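Local coordinates for alpha-L-rhamnosidase (PDB 3W5M), which hydrolyses terminal non-reducing alpha-L-rhamnose residues, releasing L-rhamnose from citrus flavonoids and gum arabic, and binds L-rhamnose through a calcium-dependent carbohydrate-binding module, at residues R46-A51 with H56-D61; G394-L399 with A460-D465; V666-A671 with G676-V681; R835-I840 with T864-V869. All coordinates share one frame; numbering follows the deposited sequence.

The four contacts lie in three different parts of one chain and none touches another. Interaction 1 closes a beta hairpin at the edge of the N-terminal immunoglobulin-like domain, and it alone of the four has direct hydrogen bonds across its segments. Interaction 2, a surface contact between chain flanking strands of two different sheets, relies on an ion pair and one methyl pair. Interactions 3 and 4 both belong to the helical catalytic domain, with centres 36 Å apart: 666-671 with 676-681 is buried and joins a helix to its following loop through apolar contacts and a water, whereas 835-840 with 864-869 is partly buried and made of methyl contacts and a CH-pi contact with a histidine ring.

Interaction 1: R46-A51 with H56-D61; sequences RVASSA and HPDVWD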
loop_
_atom_site.group_PDB
_atom_site.type_symbol
_atom_site.label_atom_id
_atom_site.label_comp_id
_atom_site.label_asym_id
_atom_site.label_seq_id
_atom_site.Cartn_x
_atom_site.Cartn_y
_atom_site.Cartn_z
ATOM N N ARG A 46 25.628 13.602 23.184
ATOM C CA ARG A 46 26.092 14.913 22.730
ATOM C C ARG A 46 25.647 15.156 21.321
ATOM O O ARG A 46 25.633 14.233 20.523
ATOM C CB ARG A 46 27.604 14.987 22.758
ATOM C CG ARG A 46 28.205 14.953 24.137
ATOM C CD ARG A 46 29.702 14.877 23.959
ATOM N NE ARG A 46 30.391 15.186 25.201
ATOM C CZ ARG A 46 31.705 15.099 25.355
ATOM N NH1 ARG A 46 32.480 14.699 24.345
ATOM N NH2 ARG A 46 32.228 15.400 26.528
ATOM N N VAL A 47 25.303 16.410 21.028
ATOM C CA VAL A 47 24.876 16.838 19.706
ATOM C C VAL A 47 25.655 18.105 19.378
ATOM O O VAL A 47 25.788 18.986 20.234
ATOM C CB VAL A 47 23.349 17.164 19.661
ATOM C CG1 VAL A 47 22.907 17.460 18.237
ATOM C CG2 VAL A 47 22.512 16.059 20.278
ATOM N N ALA A 48 26.149 18.182 18.148
ATOM C CA ALA A 48 26.984 19.279 17.694
ATOM C C ALA A 48 26.808 19.540 16.201
ATOM O O ALA A 48 26.215 18.718 15.470
ATOM C CB ALA A 48 28.450 18.981 18.036
ATOM N N SER A 49 27.315 20.681 15.732
ATOM C CA SER A 49 27.131 21.096 14.344
ATOM C C SER A 49 28.144 20.443 13.400
ATOM O O SER A 49 28.055 20.595 12.183
ATOM C CB SER A 49 27.185 22.630 14.229
ATOM O OG SER A 49 28.503 23.099 14.472
ATOM N N SER A 50 29.095 19.688 13.957
ATOM C CA SER A 50 30.032 18.919 13.144
ATOM C C SER A 50 30.490 17.683 13.916
ATOM O O SER A 50 30.348 17.628 15.136
ATOM C CB SER A 50 31.245 19.768 12.741
ATOM O OG SER A 50 32.088 19.947 13.853
ATOM N N ALA A 51 31.034 16.704 13.191
ATOM C CA ALA A 51 31.497 15.456 13.792
ATOM C C ALA A 51 32.659 15.701 14.752
ATOM O O ALA A 51 32.637 15.200 15.875
ATOM C CB ALA A 51 31.862 14.433 12.719
ATOM N N HIS A 56 33.638 19.175 22.029
ATOM C CA HIS A 56 33.164 20.430 22.632
ATOM C C HIS A 56 31.822 20.785 21.984
ATOM O O HIS A 56 31.770 21.653 21.116
ATOM C CB HIS A 56 34.183 21.553 22.414
ATOM C CG HIS A 56 35.594 21.144 22.704
ATOM N ND1 HIS A 56 36.485 20.790 21.713
ATOM C CD2 HIS A 56 36.261 21.005 23.878
ATOM C CE1 HIS A 56 37.644 20.464 22.261
ATOM N NE2 HIS A 56 37.533 20.583 23.573
ATOM N N PRO A 57 30.737 20.088 22.387
ATOM C CA PRO A 57 29.440 20.157 21.684
ATOM C C PRO A 57 28.738 21.501 21.832
ATOM O O PRO A 57 28.561 21.985 22.938
ATOM C CB PRO A 57 28.618 19.062 22.373
ATOM C CG PRO A 57 29.221 18.944 23.739
ATOM C CD PRO A 57 30.689 19.147 23.521
ATOM N N ASP A 58 28.331 22.075 20.706
ATOM C CA ASP A 58 27.668 23.379 20.676
ATOM C C ASP A 58 26.138 23.309 20.631
ATOM O O ASP A 58 25.489 24.345 20.729
ATOM C CB ASP A 58 28.177 24.216 19.500
ATOM C CG ASP A 58 27.976 23.528 18.163
ATOM O OD1 ASP A 58 27.480 22.379 18.143
ATOM O OD2 ASP A 58 28.307 24.136 17.130
ATOM N N VAL A 59 25.554 22.114 20.476
ATOM C CA VAL A 59 24.074 22.024 20.456
ATOM C C VAL A 59 23.539 21.496 21.788
ATOM O O VAL A 59 22.777 22.163 22.471
ATOM C CB VAL A 59 23.569 21.209 19.223
ATOM C CG1 VAL A 59 22.050 21.099 19.191
ATOM C CG2 VAL A 59 24.084 21.812 17.926
ATOM N N TRP A 60 23.956 20.296 22.180
ATOM C CA TRP A 60 23.449 19.682 23.402
ATOM C C TRP A 60 24.471 18.734 24.005
ATOM O O TRP A 60 25.255 18.112 23.297
ATOM C CB TRP A 60 22.163 18.902 23.120
ATOM C CG TRP A 60 21.415 18.383 24.338
ATOM C CD1 TRP A 60 21.143 19.066 25.503
ATOM C CD2 TRP A 60 20.775 17.106 24.470
ATOM N NE1 TRP A 60 20.404 18.281 26.347
ATOM C CE2 TRP A 60 20.159 17.073 25.740
ATOM C CE3 TRP A 60 20.662 15.984 23.633
ATOM C CZ2 TRP A 60 19.456 15.956 26.203
ATOM C CZ3 TRP A 60 19.974 14.869 24.096
ATOM C CH2 TRP A 60 19.371 14.864 25.371
ATOM N N ASP A 61 24.443 18.658 25.325
ATOM C CA ASP A 61 25.145 17.646 26.074
ATOM C C ASP A 61 24.235 17.295 27.221
ATOM O O ASP A 61 24.066 18.085 28.131
ATOM C CB ASP A 61 26.477 18.177 26.609
ATOM C CG ASP A 61 27.333 17.082 27.227
ATOM O OD1 ASP A 61 26.778 16.123 27.831
ATOM O OD2 ASP A 61 28.570 17.183 27.102
#
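Val47 and Trp60 form an antiparallel hydrogen-bonded pair next to the non-hydrogen-bonded pair Arg46-Asp61, and a classic beta bulge sets both Val59 and Trp60 against Val47. Val47 O accepts from Val59 N at 3.1 Å and from Trp60 N at 3.0 Å, both donors reaching it from the same face of its carbonyl plane; Val47 N returns a nearly straight bond to Trp60 O (2.8 Å, 169°). Val47 spreads its methyls over this bulge: CG1 lies 3.9 Å from Val59 CG1, and CG2 meets the edge of the Trp60 ring in its plane, 3.8 Å from CE3. At the turn end, the Asp58 carboxylate grips Ser49 with both oxygens through their syn lone pairs, OD1 taking Ser49 N and OD2 taking Ser49 OG (2.9 Å). At the other end, Arg46 runs extended alongside Asp61, and its NE makes a salt bridge to Asp61 OD2 at 3.3 Å, with a weak hydrogen bond, the two planes 76° apart; Asp61 OD1 is held by Gly63 N and Gln44 NE2. The hairpin of strands 40-48 and 60-66 forms one edge of a four-stranded antiparallel sheet, where Tyr86 of strand 85-94 touches Val47 and Val59, and Tyr75 packs edge-to-face on Trp60.

Interaction 2: G394-L399 with A460-D465; sequences GERPAL and AVRGAD
The guanidinium of Arg396 has Arg462 over one face, offset toward the rim, and the CB of its own neighbour Glu395 over the centre of the opposite face, while Asp465 OD1 comes to its edge, near the plane. The contact bridges two sheets of a beta-sandwich: 394-399 leads into strand 398-407 of one, and 460-465 leaves strand 459-463 of the other. Arg396 NH1 and Asp465 OD1 form a salt bridge, guanidinium and carboxylate planes 60° apart; the modelled 2.5 Å between these two atoms is shorter than expected, so the exact distance is doubtful. Arg462 reaches over from the side, its chain bent at CG-CD (chi3 -75°), and puts NH1 3.6 Å from Arg396 NE, the two guanidinium planes being turned 38° from each other. The proximity of these like charges is probably eased by carboxylates, since Asp465 holds NH1 of Arg396 and Glu131 forms a salt bridge with its NE. Beside this charged group, the two alanines meet methyl to methyl, Ala398 CB lying 3.6 Å from Ala464 CB. Strand 123-124 lies alongside, with Ser124 touching Ala398, Arg462 and Ala464. A water adds a looser link between the segments: it accepts from Arg396 N at 3.2 Å and donates weakly to Asp465 OD1 at 3.4 Å.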
loop_
_atom_site.group_PDB
_atom_site.type_symbol
_atom_site.label_atom_id
_atom_site.label_comp_id
_atom_site.label_asym_id
_atom_site.label_seq_id
_atom_site.Cartn_x
_atom_site.Cartn_y
_atom_site.Cartn_z
ATOM N N GLY A 394 -8.967 16.001 -6.633
ATOM C CA GLY A 394 -8.822 17.130 -7.551
ATOM C C GLY A 394 -8.783 16.606 -8.970
ATOM O O GLY A 394 -8.767 15.375 -9.194
ATOM N N GLU A 395 -8.742 17.524 -9.929
ATOM C CA GLU A 395 -8.880 17.147 -11.350
ATOM C C GLU A 395 -7.558 17.061 -12.083
ATOM O O GLU A 395 -7.460 16.345 -13.078
ATOM C CB GLU A 395 -9.710 18.191 -12.110
ATOM C CG GLU A 395 -11.061 18.525 -11.500
ATOM C CD GLU A 395 -12.167 17.605 -11.981
ATOM O OE1 GLU A 395 -12.180 17.255 -13.182
ATOM O OE2 GLU A 395 -13.040 17.245 -11.159
ATOM N N ARG A 396 -6.582 17.845 -11.637
ATOM C CA ARG A 396 -5.306 17.978 -12.345
ATOM C C ARG A 396 -4.192 17.850 -11.341
ATOM O O ARG A 396 -4.270 18.439 -10.240
ATOM C CB ARG A 396 -5.171 19.360 -12.995
ATOM C CG ARG A 396 -6.080 19.589 -14.184
ATOM C CD ARG A 396 -6.223 21.067 -14.498
ATOM N NE ARG A 396 -7.635 21.421 -14.631
ATOM C CZ ARG A 396 -8.408 21.802 -13.615
ATOM N NH1 ARG A 396 -7.904 21.894 -12.393
ATOM N NH2 ARG A 396 -9.684 22.104 -13.819
ATOM N N PRO A 397 -3.123 17.130 -11.714
ATOM C CA PRO A 397 -2.016 17.100 -10.764
ATOM C C PRO A 397 -1.145 18.359 -10.722
ATOM O O PRO A 397 -1.040 19.125 -11.704
ATOM C CB PRO A 397 -1.209 15.856 -11.198
ATOM C CG PRO A 397 -1.543 15.678 -12.621
ATOM C CD PRO A 397 -2.954 16.165 -12.807
ATOM N N ALA A 398 -0.516 18.556 -9.575
ATOM C CA ALA A 398 0.316 19.708 -9.337
ATOM C C ALA A 398 1.624 19.337 -8.651
ATOM O O ALA A 398 1.683 18.374 -7.900
ATOM C CB ALA A 398 -0.461 20.759 -8.513
ATOM N N LEU A 399 2.660 20.121 -8.933
ATOM C CA LEU A 399 4.026 19.945 -8.410
ATOM C C LEU A 399 4.423 21.107 -7.495
ATOM O O LEU A 399 4.151 22.270 -7.802
ATOM C CB LEU A 399 5.023 19.888 -9.589
ATOM C CG LEU A 399 6.504 19.793 -9.222
ATOM C CD1 LEU A 399 6.898 18.446 -8.627
ATOM C CD2 LEU A 399 7.386 20.136 -10.431
ATOM N N ALA A 460 3.649 27.524 -21.332
ATOM C CA ALA A 460 3.751 28.045 -19.967
ATOM C C ALA A 460 2.911 27.168 -19.036
ATOM O O ALA A 460 1.798 26.759 -19.398
ATOM C CB ALA A 460 3.263 29.496 -19.894
ATOM N N VAL A 461 3.467 26.842 -17.870
ATOM C CA VAL A 461 2.694 26.193 -16.799
ATOM C C VAL A 461 1.635 27.134 -16.256
ATOM O O VAL A 461 1.648 28.323 -16.535
ATOM C CB VAL A 461 3.601 25.727 -15.643
ATOM C CG1 VAL A 461 4.559 24.650 -16.115
ATOM C CG2 VAL A 461 4.339 26.898 -15.004
ATOM N N ARG A 462 0.697 26.611 -15.484
ATOM C CA ARG A 462 -0.272 27.474 -14.812
ATOM C C ARG A 462 -0.097 27.280 -13.319
ATOM O O ARG A 462 0.513 26.284 -12.869
ATOM C CB ARG A 462 -1.693 27.136 -15.263
ATOM C CG ARG A 462 -2.047 25.665 -15.111
ATOM C CD ARG A 462 -3.431 25.333 -15.621
ATOM N NE ARG A 462 -4.463 25.781 -14.700
ATOM C CZ ARG A 462 -5.735 25.407 -14.776
ATOM N NH1 ARG A 462 -6.126 24.552 -15.731
ATOM N NH2 ARG A 462 -6.612 25.880 -13.891
ATOM N N GLY A 463 -0.574 28.243 -12.536
ATOM C CA GLY A 463 -0.701 28.019 -11.111
ATOM C C GLY A 463 -1.789 26.983 -10.993
ATOM O O GLY A 463 -2.763 27.006 -11.755
ATOM N N ALA A 464 -1.610 26.059 -10.067
ATOM C CA ALA A 464 -2.578 25.020 -9.790
ATOM C C ALA A 464 -3.821 25.612 -9.127
ATOM O O ALA A 464 -3.725 26.586 -8.382
ATOM C CB ALA A 464 -1.947 24.006 -8.867
ATOM N N ASP A 465 -4.978 25.028 -9.403
ATOM C CA ASP A 465 -6.239 25.503 -8.832
ATOM C C ASP A 465 -6.718 24.524 -7.773
ATOM O O ASP A 465 -7.871 24.558 -7.335
ATOM C CB ASP A 465 -7.297 25.680 -9.931
ATOM C CG ASP A 465 -7.836 24.357 -10.454
ATOM O OD1 ASP A 465 -7.035 23.415 -10.645
ATOM O OD2 ASP A 465 -9.065 24.260 -10.674
HETATM O O HOH W 1 -6.953 20.180 -9.506
#

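Interaction 3: V666-A671 with G676-V681; sequences VDLRDA and GAFTDV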
loop_
_atom_site.group_PDB
_atom_site.type_symbol
_atom_site.label_atom_id
_atom_site.label_comp_id
_atom_site.label_asym_id
_atom_site.label_seq_id
_atom_site.Cartn_x
_atom_site.Cartn_y
_atom_site.Cartn_z
ATOM N N VAL A 666 -1.803 8.038 11.652
ATOM C CA VAL A 666 -2.120 9.411 11.381
ATOM C C VAL A 666 -3.252 9.517 10.357
ATOM O O VAL A 666 -4.168 10.354 10.529
ATOM C CB VAL A 666 -0.889 10.212 10.883
ATOM C CG1 VAL A 666 -1.306 11.642 10.550
ATOM C CG2 VAL A 666 0.150 10.217 11.986
ATOM N N ASP A 667 -3.207 8.682 9.312
ATOM C CA ASP A 667 -4.281 8.669 8.296
ATOM C C ASP A 667 -5.603 8.258 8.953
ATOM O O ASP A 667 -6.652 8.853 8.685
ATOM C CB ASP A 667 -4.019 7.673 7.172
ATOM C CG ASP A 667 -2.782 8.007 6.329
ATOM O OD1 ASP A 667 -2.474 9.221 6.118
ATOM O OD2 ASP A 667 -2.149 7.017 5.860
ATOM N N LEU A 668 -5.546 7.253 9.809
ATOM C CA LEU A 668 -6.771 6.759 10.440
ATOM C C LEU A 668 -7.416 7.834 11.316
ATOM O O LEU A 668 -8.628 8.070 11.229
ATOM C CB LEU A 668 -6.478 5.516 11.252
ATOM C CG LEU A 668 -7.708 4.877 11.914
ATOM C CD1 LEU A 668 -8.659 4.290 10.872
ATOM C CD2 LEU A 668 -7.218 3.825 12.891
ATOM N N ARG A 669 -6.612 8.476 12.158
ATOM C CA ARG A 669 -7.092 9.627 12.938
ATOM C C ARG A 669 -7.540 10.811 12.114
ATOM O O ARG A 669 -8.492 11.491 12.501
ATOM C CB ARG A 669 -6.089 10.047 14.019
ATOM C CG ARG A 669 -6.006 9.010 15.136
ATOM C CD ARG A 669 -5.105 9.428 16.286
ATOM N NE ARG A 669 -3.718 9.642 15.843
ATOM C CZ ARG A 669 -2.767 8.719 15.894
ATOM N NH1 ARG A 669 -3.009 7.492 16.369
ATOM N NH2 ARG A 669 -1.538 9.042 15.507
ATOM N N ASP A 670 -6.934 11.045 10.955
ATOM C CA ASP A 670 -7.390 12.125 10.068
ATOM C C ASP A 670 -8.798 11.815 9.564
ATOM O O ASP A 670 -9.525 12.741 9.186
ATOM C CB ASP A 670 -6.537 12.221 8.778
ATOM C CG ASP A 670 -5.280 13.043 8.929
ATOM O OD1 ASP A 670 -5.108 13.777 9.933
ATOM O OD2 ASP A 670 -4.424 12.960 8.006
ATOM N N ALA A 671 -9.149 10.526 9.496
ATOM C CA ALA A 671 -10.452 10.093 8.937
ATOM C C ALA A 671 -11.530 9.892 10.011
ATOM O O ALA A 671 -12.722 9.713 9.671
ATOM C CB ALA A 671 -10.301 8.828 8.116
ATOM N N GLY A 676 -16.672 10.403 16.539
ATOM C CA GLY A 676 -15.639 9.527 17.132
ATOM C C GLY A 676 -15.537 8.134 16.545
ATOM O O GLY A 676 -14.852 7.262 17.096
ATOM N N ALA A 677 -16.220 7.889 15.424
ATOM C CA ALA A 677 -16.165 6.569 14.834
ATOM C C ALA A 677 -14.907 6.448 13.938
ATOM O O ALA A 677 -14.711 7.271 13.043
ATOM C CB ALA A 677 -17.440 6.293 14.022
ATOM N N PHE A 678 -14.088 5.426 14.182
ATOM C CA PHE A 678 -13.072 5.039 13.179
ATOM C C PHE A 678 -13.765 4.485 11.910
ATOM O O PHE A 678 -14.751 3.748 12.004
ATOM C CB PHE A 678 -12.118 4.015 13.786
ATOM C CG PHE A 678 -11.162 4.590 14.821
ATOM C CD1 PHE A 678 -10.321 5.666 14.495
ATOM C CD2 PHE A 678 -11.074 4.048 16.112
ATOM C CE1 PHE A 678 -9.429 6.195 15.431
ATOM C CE2 PHE A 678 -10.158 4.559 17.037
ATOM C CZ PHE A 678 -9.337 5.640 16.691
ATOM N N THR A 679 -13.224 4.812 10.730
ATOM C CA THR A 679 -13.769 4.386 9.422
ATOM C C THR A 679 -13.339 2.968 9.019
ATOM O O THR A 679 -12.419 2.387 9.605
ATOM C CB THR A 679 -13.345 5.394 8.323
ATOM O OG1 THR A 679 -11.909 5.562 8.377
ATOM C CG2 THR A 679 -14.022 6.770 8.539
ATOM N N ASP A 680 -14.036 2.389 8.031
ATOM C CA ASP A 680 -13.701 1.078 7.526
ATOM C C ASP A 680 -12.369 1.131 6.759
ATOM O O ASP A 680 -11.620 0.173 6.750
ATOM C CB ASP A 680 -14.801 0.551 6.592
ATOM C CG ASP A 680 -16.128 0.263 7.325
ATOM O OD1 ASP A 680 -16.161 0.287 8.584
ATOM O OD2 ASP A 680 -17.139 0.015 6.615
ATOM N N VAL A 681 -12.111 2.248 6.095
ATOM C CA VAL A 681 -10.817 2.427 5.396
ATOM C C VAL A 681 -10.202 3.766 5.741
ATOM O O VAL A 681 -10.912 4.753 5.994
ATOM C CB VAL A 681 -10.917 2.308 3.846
ATOM C CG1 VAL A 681 -11.361 0.895 3.434
ATOM C CG2 VAL A 681 -11.807 3.395 3.245
HETATM O O HOH W 2 -11.032 6.733 10.943
#
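With CG trans to its backbone N (chi1 -178°), Leu668 swings its branched end to the Phe678 ring, whose own chi1 of -72° turns it back to the helix. The contact ties the last turns of helix 658-671 to the loop that follows it in the six-hairpin, (alpha/alpha)6-barrel catalytic domain. Leu668 and Phe678 cross at about a right angle: Leu668 CG lies 3.8 Å from Phe678 CD1, its CD2 is 3.9 Å from the same atom, and Arg669 CG approaches the ring edge beside CE1. Trp726 of helix 713-732 also meets this ring. The Phe678 side chain is about 8 Å from that of Trp695, which binds rhamnose, and this places the packing near the sugar site.

One turn on, Ala671 packs against Thr679: its CB is 3.6 Å from Thr679 OG1, and its O is 3.4 Å from Thr679 CG2. The hydroxyl is directed within its own loop, OG1 donating to Val681 O at 2.7 Å from above the carbonyl plane. A single water, level with the Phe678 ring at its edge, joins the backbones by donating to Leu668 O at 2.8 Å and accepting from Thr679 N at 2.9 Å.

Interaction 4: R835-I840 with T864-V869; sequences RLVALI and TGHTDV
A Schellman motif and the start of the next helix supply one side of this contact in the helical barrel of the catalytic domain: Gly865, with positive phi, is the C-prime residue that ends helix 854-863, and His866 is the N-cap residue of helix 867-875. Helix 829-842 supplies the other side through Val837 and Ile840, one turn apart. Val837 sets one methyl on the imidazole of His866 in a CH-pi contact, CG2 standing 3.7 Å from the ring centroid and only 11° off the ring normal. All five ring atoms therefore lie at similar distances from this methyl, the nearest being His866 CD2 at 3.6 Å. The torsions split the two branches of Val837 between partners: CG2 lies trans to the carbonyl carbon and takes the ring, while CG1, trans to the backbone N (chi1 175°), turns to Val869 CG2 at 4.3 Å. Ile840 extends its chain to the other methyl of Val869, with CD1 4.4 Å from CG1. Leu861 of helix 854-863 touches both Ile840 and Val869. With methyls and one ring face alone meeting across the segments, helix 829-842 is joined to the N-cap and first turn of helix 867-875 mainly by dispersion and shape; a methyl over the face makes no hydrogen bond with the ring nitrogens, whose N-H and lone pair point outward in the ring plane.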
loop_
_atom_site.group_PDB
_atom_site.type_symbol
_atom_site.label_atom_id
_atom_site.label_comp_id
_atom_site.label_asym_id
_atom_site.label_seq_id
_atom_site.Cartn_x
_atom_site.Cartn_y
_atom_site.Cartn_z
ATOM N N ARG A 835 -14.794 -27.395 24.208
ATOM C CA ARG A 835 -15.800 -27.242 23.164
ATOM C C ARG A 835 -15.190 -26.786 21.818
ATOM O O ARG A 835 -15.655 -27.187 20.756
ATOM C CB ARG A 835 -16.889 -26.266 23.624
ATOM C CG ARG A 835 -18.064 -26.107 22.674
ATOM C CD ARG A 835 -18.629 -27.462 22.260
ATOM N NE ARG A 835 -19.748 -27.374 21.325
ATOM C CZ ARG A 835 -20.156 -28.387 20.555
ATOM N NH1 ARG A 835 -19.534 -29.556 20.604
ATOM N NH2 ARG A 835 -21.176 -28.236 19.729
ATOM N N LEU A 836 -14.154 -25.947 21.885
ATOM C CA LEU A 836 -13.453 -25.481 20.696
ATOM C C LEU A 836 -12.771 -26.643 20.017
ATOM O O LEU A 836 -12.916 -26.842 18.799
ATOM C CB LEU A 836 -12.407 -24.418 21.071
ATOM C CG LEU A 836 -11.490 -23.907 19.954
ATOM C CD1 LEU A 836 -12.279 -23.240 18.809
ATOM C CD2 LEU A 836 -10.478 -22.957 20.587
ATOM N N VAL A 837 -12.036 -27.407 20.816
ATOM C CA VAL A 837 -11.335 -28.587 20.353
ATOM C C VAL A 837 -12.323 -29.596 19.763
ATOM O O VAL A 837 -12.008 -30.270 18.773
ATOM C CB VAL A 837 -10.515 -29.225 21.485
ATOM C CG1 VAL A 837 -9.885 -30.533 21.038
ATOM C CG2 VAL A 837 -9.418 -28.263 21.934
ATOM N N ALA A 838 -13.504 -29.678 20.371
ATOM C CA ALA A 838 -14.543 -30.604 19.930
ATOM C C ALA A 838 -15.037 -30.222 18.535
ATOM O O ALA A 838 -15.242 -31.100 17.685
ATOM C CB ALA A 838 -15.701 -30.626 20.924
ATOM N N LEU A 839 -15.213 -28.915 18.308
ATOM C CA LEU A 839 -15.655 -28.389 17.010
ATOM C C LEU A 839 -14.609 -28.595 15.914
ATOM O O LEU A 839 -14.966 -28.888 14.768
ATOM C CB LEU A 839 -16.071 -26.923 17.103
ATOM C CG LEU A 839 -17.238 -26.512 18.005
ATOM C CD1 LEU A 839 -17.305 -25.009 18.116
ATOM C CD2 LEU A 839 -18.573 -27.031 17.491
ATOM N N ILE A 840 -13.334 -28.453 16.276
ATOM C CA ILE A 840 -12.213 -28.716 15.366
ATOM C C ILE A 840 -12.132 -30.213 14.995
ATOM O O ILE A 840 -12.020 -30.575 13.813
ATOM C CB ILE A 840 -10.875 -28.215 15.962
ATOM C CG1 ILE A 840 -10.908 -26.675 16.101
ATOM C CG2 ILE A 840 -9.691 -28.685 15.114
ATOM C CD1 ILE A 840 -9.682 -26.052 16.757
ATOM N N THR A 864 -4.547 -22.651 26.204
ATOM C CA THR A 864 -5.436 -23.528 26.954
ATOM C C THR A 864 -4.895 -24.962 27.008
ATOM O O THR A 864 -5.612 -25.881 27.396
ATOM C CB THR A 864 -6.860 -23.501 26.358
ATOM O OG1 THR A 864 -6.798 -23.749 24.942
ATOM C CG2 THR A 864 -7.526 -22.155 26.594
ATOM N N GLY A 865 -3.641 -25.152 26.606
ATOM C CA GLY A 865 -2.975 -26.455 26.733
ATOM C C GLY A 865 -3.174 -27.425 25.574
ATOM O O GLY A 865 -3.024 -28.650 25.735
ATOM N N HIS A 866 -3.484 -26.880 24.399
ATOM C CA HIS A 866 -3.682 -27.687 23.198
ATOM C C HIS A 866 -2.751 -27.346 22.035
ATOM O O HIS A 866 -3.209 -27.256 20.893
ATOM C CB HIS A 866 -5.126 -27.574 22.742
ATOM C CG HIS A 866 -6.119 -27.950 23.795
ATOM N ND1 HIS A 866 -6.269 -29.245 24.250
ATOM C CD2 HIS A 866 -7.032 -27.208 24.464
ATOM C CE1 HIS A 866 -7.227 -29.279 25.159
ATOM N NE2 HIS A 866 -7.705 -28.056 25.309
ATOM N N THR A 867 -1.461 -27.170 22.333
ATOM C CA THR A 867 -0.435 -26.963 21.313
ATOM C C THR A 867 -0.416 -28.096 20.286
ATOM O O THR A 867 -0.222 -27.844 19.101
ATOM C CB THR A 867 0.963 -26.759 21.940
ATOM O OG1 THR A 867 0.960 -25.509 22.631
ATOM C CG2 THR A 867 2.077 -26.705 20.864
ATOM N N ASP A 868 -0.628 -29.332 20.744
ATOM C CA ASP A 868 -0.694 -30.490 19.843
ATOM C C ASP A 868 -1.770 -30.344 18.752
ATOM O O ASP A 868 -1.521 -30.687 17.596
ATOM C CB ASP A 868 -0.871 -31.797 20.635
ATOM C CG ASP A 868 -2.152 -31.822 21.463
ATOM O OD1 ASP A 868 -2.784 -30.762 21.658
ATOM O OD2 ASP A 868 -2.525 -32.919 21.918
ATOM N N VAL A 869 -2.936 -29.828 19.138
ATOM C CA VAL A 869 -4.038 -29.491 18.236
ATOM C C VAL A 869 -3.666 -28.321 17.313
ATOM O O VAL A 869 -4.056 -28.285 16.144
ATOM C CB VAL A 869 -5.296 -29.117 19.031
ATOM C CG1 VAL A 869 -6.408 -28.588 18.132
ATOM C CG2 VAL A 869 -5.799 -30.323 19.822
#